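Local coordinates for protein rhodopsin (Todarodes pacificus, PDB 2Z73) that detects light for vision at low intensity, the isomerisation of its bound retinal probably triggering G-protein signalling to phospholipase C, at residues F103-A106 with A107-V110; R151-I154 with M155-F158; W166-G169 with P170-W174; I216-C219 with Y220-V224; A308-N311 with P312-Y315. All coordinates share one frame; numbering follows the deposited sequence.

Contact 1. Residues F103-A106 with A107-V110; sequences FGFA and ACKV
Gly104 O is gripped by two donors: the backbone N of Cys108, 3.2 Å from it, and the indole NE1 of Trp101 from the preceding loop. Gly104 has backbone angles (phi 80°, psi 164°) at which a CB would press on the carbonyl O of Phe103, so glycine fits this turn into the helix. One residue on, Lys109 N bonds Phe105 O at 2.9 Å, and the same two residues meet again through their side chains. With CG on the far side of CB from its own N (chi1 -152°), the Phe105 ring stands where the extended Lys109 chain can cross it obliquely. Lys109 CE lies over one face, 3.6 Å from the Phe105 ring centroid, in a CH-pi contact; Lys109 NZ follows off-centre at 4.6 Å from that centroid, a cation-pi contact. Cys108 CB comes obliquely to Phe105 CD2, 4.1 Å away. An alanine in place of Phe105 would take away this face and would probably leave the ammonium of Lys109 without its aromatic mate and its chain freer to swing. The disulfide from Cys108 to Cys186 marks the site: the extracellular start of the third transmembrane helix, tied to the second extracellular loop as in most rhodopsin-family receptors.

Contact 2. Residues R151-I154 with M155-F158; sequences RAFI and MIIF
Phe153 and Ile157, one helical turn apart, lean across each other at a slant, so that the end of the isoleucine lies over one face of the ring. Ile157 CD1 sits 3.9 Å from the Phe153 ring centroid in a CH-pi contact, shifted toward the rim, and its shortest approach is 3.6 Å to Phe153 CZ. Ile156 comes to the same ring differently, obliquely, its CD1 4.2 Å from Phe153 CD1. Ile156 CG1 is wedged between its own backbone N and carbonyl carbon (chi1 76°), which brings it to within 3.2 Å of Phe153 O. Met155 points elsewhere: its first two torsions leave Met155 SD 4.4 Å from Arg151 CB, and it packs on Met128, Ile131 and Phe72 of neighbouring helices. Phe153 and Ile154, by contrast, lie on the surface, probably facing lipid. Beneath the side chains, four successive bonds from Met155 N to Arg151 O through Phe158 N to Ile154 O make the regular i to i+4 ladder of an alpha helix, here the cytoplasmic end of the fourth transmembrane helix.

Contact 3. Residues W166-G169 with P170-W174; sequences WAIG and PIFGW
Trp166 and Trp174 meet at the ends of their six-membered rings: Trp174 CH2 lies at the edge of the Trp166 indole, 4.3 Å from Trp166 CZ3, while Trp166 approaches the Trp174 ring obliquely. Trp166 also meets Trp162 edge-to-face. The trans placement of Trp174 CG (chi1 -176°) sends that indole back along the chain, past Gly169 CA, 4.1 Å from Trp174 CE3. Phe172 receives Ile168 CD1 obliquely at 3.9 Å from its CE2, and the Ile168 and Ile171 side chains cross at about a right angle, Ile168 CG1 3.7 Å from Ile171 CB. Ile171 N bonds Ile168 O at 2.8 Å and Phe172 N bonds Gly169 O at 2.7 Å, both donors standing above the carbonyl planes, consistent with the i to i+3 spacing of a 3-10 turn; Trp174 N adds a weak bond to Gly169 O. A CB on Gly169 would collide with Pro170 CD and crowd Trp174 O. This turn ends the fourth transmembrane helix. Trp174 NE1 bonds Ser199 OG and its ring packs on Asn200 and Cys203 of helix 195-224, Ala167, Ile168 and Ile171 rest on Phe113 of helix 104-138, and Tyr177 OH, from strand 177-179, bonds Ala167 O.

Contact 4. Residues I216-C219 with Y220-V224; sequences IFFC and YFNIV
Ile216 and Tyr220 form the tight, buried side of this helical turn. Ile216 CG2 comes in at the edge of the tyrosine ring, in its plane, 3.3 Å from Tyr220 CD2. Ile216 O is held by two backbone donors, Tyr220 N at 2.8 Å and Cys219 N also at 2.8 Å, and one turn later Tyr220 O likewise takes bonds from Ile223 N and Val224 N, so alpha-helical and tighter spacings overlap toward the end of the helix. The outer side is looser and aromatic, its phenylalanines on the surface. Phe217 and Phe221 run side by side, pointing the same way, with ring planes only 7° apart, yet the centroids are 4.9 Å from each other, slid so far that little of one ring lies over the other. Phe221 CB lies over the Phe217 ring, 3.8 Å from its centroid in a CH-pi contact, though its exact place is a little doubtful. With CG trans to its N (chi1 172°), Phe218 lies alongside Asn222, whose ND2 stands over the ring toward the rim, 4.0 Å from Phe218 CE1, the amide turned 57° from the ring plane. Asn222, between the two sides, touches Tyr134. The buried side faces two helices: Ile216 packs on Val267 and Tyr220 on Ser263 and Ile264 of helix 246-286, while helix 104-138 offers Ser130 to Cys219 and Tyr220 and Arg133 to Ile223.

Contact 5. Residues A308-N311 with P312-Y315; sequences AIHN and PMIY. With TWT (docosane), chain G.
Tyr315 keeps CG beside its backbone N (chi1 -63°), which lays the ring back over Asn311 O, and the bend at the end of Met313 (chi3 -87°) carries CE back to Ile309 and His310. Asn311 O is met twice: Tyr315 N bonds it at 2.7 Å, and the tyrosine face lies over it, with Tyr315 CD1 3.1 Å away. Tyr315 CE1 also touches Asn311 CB, 3.7 Å away. Met313 CE reaches the edge of the imidazole, 3.6 Å from His310 CD2, and lies 4.0 Å from Ile309 CD1. Ile314 N bonds His310 O at 2.9 Å, whereas Pro312, which has no N-H to give, sits in the first turn of the helix. An alanine at Tyr315 would keep the backbone bond but would probably bare Asn311 O and CB on that side and open a gap beside Leu76. Asn311, Pro312 and Tyr315 spell the NPxxY motif of the rhodopsin family, set where the seventh transmembrane helix resumes as helix 311-318. Pro312 O lies 3.5 Å from docosane C1, and Pro312 also packs on Asn52 and Val55 of helix 31-61; Asn311 touches Leu76 and Asp80 of helix 70-87, and, from the side of helix 246-286, Ile266 and Gln269.

All five contacts are local turns of the seven-helix bundle, and their chemistry follows their place. Contact 5 lies nearest the centre of the chain, about 9 Å from it, and has no exposed residue; contacts 1 and 2 are surface turns, while contacts 3 and 4 are partly buried. Contacts 2 and 3 share helix 149-167, regular toward the cytoplasmic end and wound into a 3-10 turn at the extracellular one, their centres about 23 Å apart. Contact 1, on helix 104-138, lies close to contact 3, their nearest atoms about 4 Å apart, without touching. A charged group meets a ring at contact 1, aliphatic groups do so at contact 2, and a side-chain amide at contact 4.

Contact 1. Residues F103-A106 with A107-V110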
loop_
_atom_site.group_PDB
_atom_site.type_symbol
_atom_site.label_atom_id
_atom_site.label_comp_id
_atom_site.label_asym_id
_atom_site.label_seq_id
_atom_site.Cartn_x
_atom_site.Cartn_y
_atom_site.Cartn_z
ATOM N N PHE A 103 -1.092 16.445 -21.310
ATOM C CA PHE A 103 -2.381 16.608 -20.648
ATOM C C PHE A 103 -2.596 17.860 -19.824
ATOM O O PHE A 103 -3.599 17.973 -19.121
ATOM C CB PHE A 103 -2.681 15.361 -19.813
ATOM C CG PHE A 103 -2.666 14.085 -20.616
ATOM C CD1 PHE A 103 -3.706 13.790 -21.499
ATOM C CD2 PHE A 103 -1.589 13.209 -20.533
ATOM C CE1 PHE A 103 -3.665 12.639 -22.290
ATOM C CE2 PHE A 103 -1.539 12.057 -21.319
ATOM C CZ PHE A 103 -2.571 11.773 -22.197
ATOM N N GLY A 104 -1.670 18.808 -19.922
ATOM C CA GLY A 104 -1.815 20.054 -19.192
ATOM C C GLY A 104 -1.439 20.040 -17.730
ATOM O O GLY A 104 -1.327 18.992 -17.115
ATOM N N PHE A 105 -1.272 21.233 -17.171
ATOM C CA PHE A 105 -0.897 21.409 -15.772
ATOM C C PHE A 105 -1.920 20.871 -14.782
ATOM O O PHE A 105 -1.556 20.227 -13.808
ATOM C CB PHE A 105 -0.632 22.887 -15.489
ATOM C CG PHE A 105 0.353 23.125 -14.375
ATOM C CD1 PHE A 105 0.424 24.360 -13.743
ATOM C CD2 PHE A 105 1.206 22.112 -13.951
ATOM C CE1 PHE A 105 1.320 24.582 -12.708
ATOM C CE2 PHE A 105 2.109 22.329 -12.916
ATOM C CZ PHE A 105 2.162 23.567 -12.296
ATOM N N ALA A 106 -3.198 21.142 -15.023
ATOM C CA ALA A 106 -4.265 20.673 -14.134
ATOM C C ALA A 106 -4.217 19.156 -13.971
ATOM O O ALA A 106 -4.365 18.637 -12.865
ATOM C CB ALA A 106 -5.623 21.096 -14.675
ATOM N N ALA A 107 -4.013 18.446 -15.074
ATOM C CA ALA A 107 -3.937 16.999 -15.019
ATOM C C ALA A 107 -2.719 16.589 -14.193
ATOM O O ALA A 107 -2.792 15.681 -13.372
ATOM C CB ALA A 107 -3.847 16.426 -16.425
ATOM N N CYS A 108 -1.603 17.271 -14.410
ATOM C CA CYS A 108 -0.363 17.006 -13.684
ATOM C C CYS A 108 -0.610 17.101 -12.188
ATOM O O CYS A 108 -0.223 16.215 -11.428
ATOM C CB CYS A 108 0.694 18.030 -14.109
ATOM S SG CYS A 108 2.361 17.954 -13.358
ATOM N N LYS A 109 -1.265 18.178 -11.765
ATOM C CA LYS A 109 -1.553 18.361 -10.348
ATOM C C LYS A 109 -2.405 17.199 -9.845
ATOM O O LYS A 109 -2.084 16.558 -8.845
ATOM C CB LYS A 109 -2.283 19.683 -10.124
ATOM C CG LYS A 109 -1.548 20.870 -10.709
ATOM C CD LYS A 109 -2.273 22.158 -10.422
ATOM C CE LYS A 109 -1.504 23.346 -10.971
ATOM N NZ LYS A 109 -2.063 24.639 -10.484
ATOM N N VAL A 110 -3.495 16.930 -10.552
ATOM C CA VAL A 110 -4.378 15.838 -10.180
ATOM C C VAL A 110 -3.573 14.553 -10.112
ATOM O O VAL A 110 -3.723 13.751 -9.187
ATOM C CB VAL A 110 -5.505 15.661 -11.208
ATOM C CG1 VAL A 110 -6.151 14.285 -11.042
ATOM C CG2 VAL A 110 -6.543 16.774 -11.033
#

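Contact 2. Residues R151-I154 with M155-F158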
loop_
_atom_site.group_PDB
_atom_site.type_symbol
_atom_site.label_atom_id
_atom_site.label_comp_id
_atom_site.label_asym_id
_atom_site.label_seq_id
_atom_site.Cartn_x
_atom_site.Cartn_y
_atom_site.Cartn_z
ATOM N N ARG A 151 -15.840 1.169 14.943
ATOM C CA ARG A 151 -14.422 1.493 14.973
ATOM C C ARG A 151 -13.833 1.564 13.565
ATOM O O ARG A 151 -13.356 2.618 13.133
ATOM C CB ARG A 151 -13.654 0.465 15.810
ATOM C CG ARG A 151 -13.272 0.952 17.204
ATOM C CD ARG A 151 -14.497 1.270 18.061
ATOM N NE ARG A 151 -15.053 0.081 18.705
ATOM C CZ ARG A 151 -16.153 0.083 19.454
ATOM N NH1 ARG A 151 -16.822 1.211 19.649
ATOM N NH2 ARG A 151 -16.574 -1.042 20.018
ATOM N N ALA A 152 -13.874 0.443 12.854
ATOM C CA ALA A 152 -13.332 0.373 11.503
ATOM C C ALA A 152 -13.733 1.582 10.662
ATOM O O ALA A 152 -12.877 2.276 10.107
ATOM C CB ALA A 152 -13.798 -0.904 10.827
ATOM N N PHE A 153 -15.037 1.832 10.571
ATOM C CA PHE A 153 -15.537 2.957 9.795
ATOM C C PHE A 153 -14.879 4.278 10.203
ATOM O O PHE A 153 -14.476 5.063 9.347
ATOM C CB PHE A 153 -17.059 3.056 9.932
ATOM C CG PHE A 153 -17.664 4.220 9.198
ATOM C CD1 PHE A 153 -17.447 4.389 7.836
ATOM C CD2 PHE A 153 -18.437 5.158 9.874
ATOM C CE1 PHE A 153 -17.990 5.485 7.154
ATOM C CE2 PHE A 153 -18.985 6.252 9.204
ATOM C CZ PHE A 153 -18.758 6.416 7.839
ATOM N N ILE A 154 -14.765 4.527 11.504
ATOM C CA ILE A 154 -14.146 5.765 11.976
ATOM C C ILE A 154 -12.672 5.772 11.582
ATOM O O ILE A 154 -12.137 6.785 11.147
ATOM C CB ILE A 154 -14.252 5.898 13.514
ATOM C CG1 ILE A 154 -15.708 5.745 13.950
ATOM C CG2 ILE A 154 -13.733 7.254 13.958
ATOM C CD1 ILE A 154 -15.872 5.495 15.436
ATOM N N MET A 155 -12.013 4.630 11.725
ATOM C CA MET A 155 -10.603 4.537 11.369
ATOM C C MET A 155 -10.331 4.907 9.901
ATOM O O MET A 155 -9.439 5.712 9.627
ATOM C CB MET A 155 -10.066 3.131 11.710
ATOM C CG MET A 155 -9.765 2.970 13.215
ATOM S SD MET A 155 -9.748 1.299 13.931
ATOM C CE MET A 155 -8.014 0.848 13.745
ATOM N N ILE A 156 -11.098 4.363 8.955
ATOM C CA ILE A 156 -10.843 4.719 7.558
ATOM C C ILE A 156 -11.105 6.207 7.318
ATOM O O ILE A 156 -10.409 6.838 6.520
ATOM C CB ILE A 156 -11.683 3.881 6.555
ATOM C CG1 ILE A 156 -13.130 4.361 6.534
ATOM C CG2 ILE A 156 -11.607 2.406 6.921
ATOM C CD1 ILE A 156 -13.976 3.656 5.497
ATOM N N ILE A 157 -12.100 6.768 8.007
ATOM C CA ILE A 157 -12.393 8.191 7.871
ATOM C C ILE A 157 -11.145 8.966 8.283
ATOM O O ILE A 157 -10.797 9.979 7.662
ATOM C CB ILE A 157 -13.561 8.643 8.777
ATOM C CG1 ILE A 157 -14.880 8.066 8.263
ATOM C CG2 ILE A 157 -13.631 10.164 8.807
ATOM C CD1 ILE A 157 -16.090 8.498 9.072
ATOM N N PHE A 158 -10.478 8.500 9.338
ATOM C CA PHE A 158 -9.254 9.157 9.776
ATOM C C PHE A 158 -8.242 9.009 8.642
ATOM O O PHE A 158 -7.560 9.966 8.264
ATOM C CB PHE A 158 -8.685 8.506 11.036
ATOM C CG PHE A 158 -7.232 8.819 11.268
ATOM C CD1 PHE A 158 -6.816 10.126 11.511
ATOM C CD2 PHE A 158 -6.269 7.815 11.199
ATOM C CE1 PHE A 158 -5.456 10.432 11.678
ATOM C CE2 PHE A 158 -4.909 8.111 11.363
ATOM C CZ PHE A 158 -4.506 9.423 11.603
#

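Contact 3. Residues W166-G169 with P170-W174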
loop_
_atom_site.group_PDB
_atom_site.type_symbol
_atom_site.label_atom_id
_atom_site.label_comp_id
_atom_site.label_asym_id
_atom_site.label_seq_id
_atom_site.Cartn_x
_atom_site.Cartn_y
_atom_site.Cartn_z
ATOM N N TRP A 166 -2.131 15.544 4.102
ATOM C CA TRP A 166 -0.709 15.640 3.825
ATOM C C TRP A 166 -0.330 15.621 2.357
ATOM O O TRP A 166 0.846 15.734 2.018
ATOM C CB TRP A 166 0.037 14.539 4.584
ATOM C CG TRP A 166 -0.181 14.656 6.053
ATOM C CD1 TRP A 166 -0.659 13.692 6.888
ATOM C CD2 TRP A 166 -0.012 15.834 6.850
ATOM N NE1 TRP A 166 -0.808 14.196 8.158
ATOM C CE2 TRP A 166 -0.418 15.510 8.162
ATOM C CE3 TRP A 166 0.439 17.135 6.582
ATOM C CZ2 TRP A 166 -0.387 16.441 9.212
ATOM C CZ3 TRP A 166 0.472 18.064 7.626
ATOM C CH2 TRP A 166 0.059 17.709 8.925
ATOM N N ALA A 167 -1.320 15.493 1.482
ATOM C CA ALA A 167 -1.044 15.472 0.054
ATOM C C ALA A 167 -1.604 16.699 -0.642
ATOM O O ALA A 167 -1.196 17.024 -1.760
ATOM C CB ALA A 167 -1.624 14.216 -0.572
ATOM N N ILE A 168 -2.516 17.399 0.022
ATOM C CA ILE A 168 -3.133 18.562 -0.595
ATOM C C ILE A 168 -2.328 19.856 -0.516
ATOM O O ILE A 168 -2.664 20.840 -1.181
ATOM C CB ILE A 168 -4.546 18.800 -0.024
ATOM C CG1 ILE A 168 -5.372 19.598 -1.032
ATOM C CG2 ILE A 168 -4.467 19.510 1.324
ATOM C CD1 ILE A 168 -6.873 19.466 -0.828
ATOM N N GLY A 169 -1.262 19.855 0.279
ATOM C CA GLY A 169 -0.449 21.048 0.415
ATOM C C GLY A 169 -0.135 21.702 -0.916
ATOM O O GLY A 169 -0.573 22.821 -1.176
ATOM N N PRO A 170 0.614 21.023 -1.793
ATOM C CA PRO A 170 0.974 21.569 -3.098
ATOM C C PRO A 170 -0.211 22.092 -3.910
ATOM O O PRO A 170 -0.042 22.917 -4.818
ATOM C CB PRO A 170 1.669 20.396 -3.775
ATOM C CG PRO A 170 2.334 19.727 -2.627
ATOM C CD PRO A 170 1.215 19.695 -1.615
ATOM N N ILE A 171 -1.410 21.619 -3.592
ATOM C CA ILE A 171 -2.593 22.067 -4.311
ATOM C C ILE A 171 -2.862 23.524 -3.963
ATOM O O ILE A 171 -3.428 24.269 -4.763
ATOM C CB ILE A 171 -3.830 21.216 -3.953
ATOM C CG1 ILE A 171 -3.633 19.790 -4.463
ATOM C CG2 ILE A 171 -5.100 21.844 -4.532
ATOM C CD1 ILE A 171 -3.452 19.686 -5.966
ATOM N N PHE A 172 -2.433 23.935 -2.775
ATOM C CA PHE A 172 -2.656 25.304 -2.338
ATOM C C PHE A 172 -1.414 26.177 -2.245
ATOM O O PHE A 172 -1.443 27.238 -1.628
ATOM C CB PHE A 172 -3.398 25.300 -1.003
ATOM C CG PHE A 172 -4.820 24.841 -1.114
ATOM C CD1 PHE A 172 -5.687 25.453 -2.022
ATOM C CD2 PHE A 172 -5.301 23.805 -0.321
ATOM C CE1 PHE A 172 -7.010 25.037 -2.139
ATOM C CE2 PHE A 172 -6.623 23.381 -0.428
ATOM C CZ PHE A 172 -7.477 23.999 -1.339
ATOM N N GLY A 173 -0.325 25.739 -2.865
ATOM C CA GLY A 173 0.896 26.528 -2.846
ATOM C C GLY A 173 1.965 26.031 -1.895
ATOM O O GLY A 173 3.152 26.260 -2.109
ATOM N N TRP A 174 1.547 25.359 -0.834
ATOM C CA TRP A 174 2.487 24.828 0.139
ATOM C C TRP A 174 3.174 23.616 -0.489
ATOM O O TRP A 174 2.994 22.474 -0.056
ATOM C CB TRP A 174 1.732 24.442 1.406
ATOM C CG TRP A 174 2.593 23.976 2.521
ATOM C CD1 TRP A 174 3.896 24.306 2.750
ATOM C CD2 TRP A 174 2.186 23.146 3.611
ATOM N NE1 TRP A 174 4.326 23.733 3.923
ATOM C CE2 TRP A 174 3.295 23.015 4.472
ATOM C CE3 TRP A 174 0.987 22.506 3.947
ATOM C CZ2 TRP A 174 3.243 22.264 5.651
ATOM C CZ3 TRP A 174 0.932 21.761 5.121
ATOM C CH2 TRP A 174 2.056 21.648 5.959
#

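Contact 4. Residues I216-C219 with Y220-V224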
loop_
_atom_site.group_PDB
_atom_site.type_symbol
_atom_site.label_atom_id
_atom_site.label_comp_id
_atom_site.label_asym_id
_atom_site.label_seq_id
_atom_site.Cartn_x
_atom_site.Cartn_y
_atom_site.Cartn_z
ATOM N N ILE A 216 2.902 1.235 12.882
ATOM C CA ILE A 216 3.218 -0.117 12.441
ATOM C C ILE A 216 4.171 -0.796 13.429
ATOM O O ILE A 216 3.782 -1.741 14.110
ATOM C CB ILE A 216 3.853 -0.102 11.026
ATOM C CG1 ILE A 216 2.787 0.259 9.989
ATOM C CG2 ILE A 216 4.463 -1.451 10.709
ATOM C CD1 ILE A 216 3.346 0.697 8.659
ATOM N N PHE A 217 5.406 -0.303 13.515
ATOM C CA PHE A 217 6.410 -0.867 14.422
ATOM C C PHE A 217 5.910 -1.028 15.855
ATOM O O PHE A 217 6.157 -2.060 16.493
ATOM C CB PHE A 217 7.693 -0.011 14.414
ATOM C CG PHE A 217 8.666 -0.351 15.527
ATOM C CD1 PHE A 217 8.553 0.245 16.781
ATOM C CD2 PHE A 217 9.687 -1.274 15.320
ATOM C CE1 PHE A 217 9.439 -0.070 17.813
ATOM C CE2 PHE A 217 10.579 -1.593 16.351
ATOM C CZ PHE A 217 10.451 -0.987 17.599
ATOM N N PHE A 218 5.218 -0.010 16.360
ATOM C CA PHE A 218 4.682 -0.044 17.718
ATOM C C PHE A 218 3.684 -1.177 17.892
ATOM O O PHE A 218 3.531 -1.705 18.983
ATOM C CB PHE A 218 4.010 1.292 18.057
ATOM C CG PHE A 218 3.261 1.287 19.365
ATOM C CD1 PHE A 218 1.975 0.761 19.446
ATOM C CD2 PHE A 218 3.843 1.809 20.516
ATOM C CE1 PHE A 218 1.283 0.758 20.652
ATOM C CE2 PHE A 218 3.159 1.810 21.726
ATOM C CZ PHE A 218 1.878 1.284 21.794
ATOM N N CYS A 219 3.002 -1.537 16.809
ATOM C CA CYS A 219 2.014 -2.611 16.844
ATOM C C CYS A 219 2.649 -3.979 16.632
ATOM O O CYS A 219 2.329 -4.932 17.338
ATOM C CB CYS A 219 0.934 -2.383 15.782
ATOM S SG CYS A 219 -0.295 -1.130 16.213
ATOM N N TYR A 220 3.540 -4.080 15.658
ATOM C CA TYR A 220 4.171 -5.357 15.402
ATOM C C TYR A 220 5.216 -5.674 16.445
ATOM O O TYR A 220 5.295 -6.806 16.919
ATOM C CB TYR A 220 4.765 -5.391 13.993
ATOM C CG TYR A 220 3.674 -5.404 12.947
ATOM C CD1 TYR A 220 2.723 -6.424 12.924
ATOM C CD2 TYR A 220 3.541 -4.362 12.035
ATOM C CE1 TYR A 220 1.668 -6.403 12.028
ATOM C CE2 TYR A 220 2.486 -4.330 11.133
ATOM C CZ TYR A 220 1.550 -5.353 11.136
ATOM O OH TYR A 220 0.483 -5.311 10.264
ATOM N N PHE A 221 6.013 -4.682 16.825
ATOM C CA PHE A 221 7.019 -4.937 17.844
ATOM C C PHE A 221 6.290 -5.308 19.130
ATOM O O PHE A 221 6.846 -5.980 20.001
ATOM C CB PHE A 221 7.885 -3.704 18.090
ATOM C CG PHE A 221 8.985 -3.937 19.086
ATOM C CD1 PHE A 221 10.020 -4.822 18.798
ATOM C CD2 PHE A 221 8.980 -3.289 20.317
ATOM C CE1 PHE A 221 11.033 -5.058 19.721
ATOM C CE2 PHE A 221 9.989 -3.519 21.247
ATOM C CZ PHE A 221 11.019 -4.405 20.948
ATOM N N ASN A 222 5.037 -4.869 19.223
ATOM C CA ASN A 222 4.196 -5.121 20.391
ATOM C C ASN A 222 3.573 -6.509 20.304
ATOM O O ASN A 222 3.132 -7.069 21.303
ATOM C CB ASN A 222 3.095 -4.066 20.474
ATOM C CG ASN A 222 2.591 -3.854 21.884
ATOM O OD1 ASN A 222 2.202 -4.799 22.569
ATOM N ND2 ASN A 222 2.591 -2.601 22.324
ATOM N N ILE A 223 3.527 -7.053 19.097
ATOM C CA ILE A 223 2.969 -8.379 18.876
ATOM C C ILE A 223 4.083 -9.391 19.098
ATOM O O ILE A 223 3.838 -10.537 19.476
ATOM C CB ILE A 223 2.394 -8.497 17.435
ATOM C CG1 ILE A 223 1.088 -7.699 17.348
ATOM C CG2 ILE A 223 2.173 -9.955 17.055
ATOM C CD1 ILE A 223 0.476 -7.651 15.961
ATOM N N VAL A 224 5.315 -8.950 18.873
ATOM C CA VAL A 224 6.482 -9.797 19.056
ATOM C C VAL A 224 6.775 -9.890 20.543
ATOM O O VAL A 224 7.016 -10.975 21.072
ATOM C CB VAL A 224 7.712 -9.208 18.346
ATOM C CG1 VAL A 224 8.934 -10.071 18.623
ATOM C CG2 VAL A 224 7.449 -9.107 16.851
#

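Contact 5. Residues A308-N311 with P312-Y315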
loop_
_atom_site.group_PDB
_atom_site.type_symbol
_atom_site.label_atom_id
_atom_site.label_comp_id
_atom_site.label_asym_id
_atom_site.label_seq_id
_atom_site.Cartn_x
_atom_site.Cartn_y
_atom_site.Cartn_z
ATOM N N ALA A 308 1.716 -0.384 -5.808
ATOM C CA ALA A 308 0.270 -0.550 -5.730
ATOM C C ALA A 308 -0.303 -1.773 -6.454
ATOM O O ALA A 308 -1.520 -1.945 -6.499
ATOM C CB ALA A 308 -0.428 0.721 -6.221
ATOM N N ILE A 309 0.553 -2.624 -7.011
ATOM C CA ILE A 309 0.060 -3.801 -7.717
ATOM C C ILE A 309 0.522 -5.091 -7.054
ATOM O O ILE A 309 0.423 -6.163 -7.657
ATOM C CB ILE A 309 0.595 -3.881 -9.148
ATOM C CG1 ILE A 309 2.062 -4.324 -9.099
ATOM C CG2 ILE A 309 0.410 -2.536 -9.853
ATOM C CD1 ILE A 309 2.613 -4.846 -10.388
ATOM N N HIS A 310 1.015 -5.010 -5.825
ATOM C CA HIS A 310 1.530 -6.207 -5.191
ATOM C C HIS A 310 0.658 -6.943 -4.193
ATOM O O HIS A 310 0.616 -8.162 -4.214
ATOM C CB HIS A 310 2.889 -5.899 -4.567
ATOM C CG HIS A 310 3.966 -5.653 -5.577
ATOM N ND1 HIS A 310 4.882 -4.629 -5.458
ATOM C CD2 HIS A 310 4.269 -6.296 -6.729
ATOM C CE1 HIS A 310 5.700 -4.651 -6.494
ATOM N NE2 HIS A 310 5.351 -5.653 -7.279
ATOM N N ASN A 311 -0.039 -6.225 -3.329
ATOM C CA ASN A 311 -0.866 -6.877 -2.330
ATOM C C ASN A 311 -1.766 -7.974 -2.887
ATOM O O ASN A 311 -1.786 -9.078 -2.361
ATOM C CB ASN A 311 -1.709 -5.841 -1.578
ATOM C CG ASN A 311 -0.864 -4.762 -0.935
ATOM O OD1 ASN A 311 0.360 -4.875 -0.884
ATOM N ND2 ASN A 311 -1.510 -3.710 -0.443
ATOM N N PRO A 312 -2.531 -7.684 -3.951
ATOM C CA PRO A 312 -3.398 -8.728 -4.498
ATOM C C PRO A 312 -2.645 -10.032 -4.795
ATOM O O PRO A 312 -3.110 -11.126 -4.441
ATOM C CB PRO A 312 -3.970 -8.074 -5.750
ATOM C CG PRO A 312 -4.089 -6.641 -5.321
ATOM C CD PRO A 312 -2.745 -6.410 -4.658
ATOM N N MET A 313 -1.486 -9.931 -5.433
ATOM C CA MET A 313 -0.722 -11.129 -5.729
ATOM C C MET A 313 -0.219 -11.772 -4.429
ATOM O O MET A 313 -0.182 -12.997 -4.303
ATOM C CB MET A 313 0.445 -10.799 -6.661
ATOM C CG MET A 313 0.003 -10.080 -7.930
ATOM S SD MET A 313 1.257 -9.936 -9.224
ATOM C CE MET A 313 2.102 -8.416 -8.747
ATOM N N ILE A 314 0.152 -10.953 -3.452
ATOM C CA ILE A 314 0.621 -11.480 -2.176
ATOM C C ILE A 314 -0.520 -12.279 -1.538
ATOM O O ILE A 314 -0.322 -13.417 -1.085
ATOM C CB ILE A 314 1.056 -10.335 -1.216
ATOM C CG1 ILE A 314 2.237 -9.568 -1.820
ATOM C CG2 ILE A 314 1.479 -10.895 0.126
ATOM C CD1 ILE A 314 2.649 -8.338 -1.017
ATOM N N TYR A 315 -1.711 -11.682 -1.520
ATOM C CA TYR A 315 -2.903 -12.316 -0.960
ATOM C C TYR A 315 -3.188 -13.654 -1.628
ATOM O O TYR A 315 -3.471 -14.646 -0.960
ATOM C CB TYR A 315 -4.132 -11.435 -1.177
ATOM C CG TYR A 315 -4.121 -10.080 -0.506
ATOM C CD1 TYR A 315 -4.667 -8.967 -1.147
ATOM C CD2 TYR A 315 -3.642 -9.917 0.791
ATOM C CE1 TYR A 315 -4.743 -7.729 -0.520
ATOM C CE2 TYR A 315 -3.717 -8.675 1.433
ATOM C CZ TYR A 315 -4.269 -7.591 0.768
ATOM O OH TYR A 315 -4.356 -6.378 1.396
HETATM C C1 TWT G . -5.232 -11.541 -7.198
HETATM C C2 TWT G . -4.451 -11.952 -8.425
HETATM C C3 TWT G . -4.305 -10.734 -9.317
HETATM C C4 TWT G . -3.530 -11.040 -10.604
HETATM C C5 TWT G . -3.474 -9.717 -11.367
HETATM C C6 TWT G . -3.791 -9.876 -12.845
HETATM C C7 TWT G . -5.066 -9.058 -13.126
HETATM C C8 TWT G . -5.994 -9.878 -14.011
HETATM C C9 TWT G . -6.390 -9.136 -15.300
HETATM C C10 TWT G . -5.402 -9.635 -16.341
HETATM C C11 TWT G . -5.919 -10.652 -17.360
HETATM C C12 TWT G . -4.888 -10.458 -18.451
HETATM C C13 TWT G . -4.978 -11.285 -19.728
HETATM C C14 TWT G . -4.261 -10.308 -20.646
HETATM C C15 TWT G . -4.413 -10.430 -22.151
HETATM C C16 TWT G . -3.449 -9.324 -22.573
HETATM C C17 TWT G . -2.749 -9.490 -23.873
HETATM C C18 TWT G . -2.767 -8.055 -24.404
HETATM C C19 TWT G . -2.108 -7.872 -25.759
HETATM C C20 TWT G . -2.250 -6.380 -26.070
HETATM C C21 TWT G . -1.629 -6.038 -27.413
HETATM C C22 TWT G . -1.811 -4.541 -27.650
#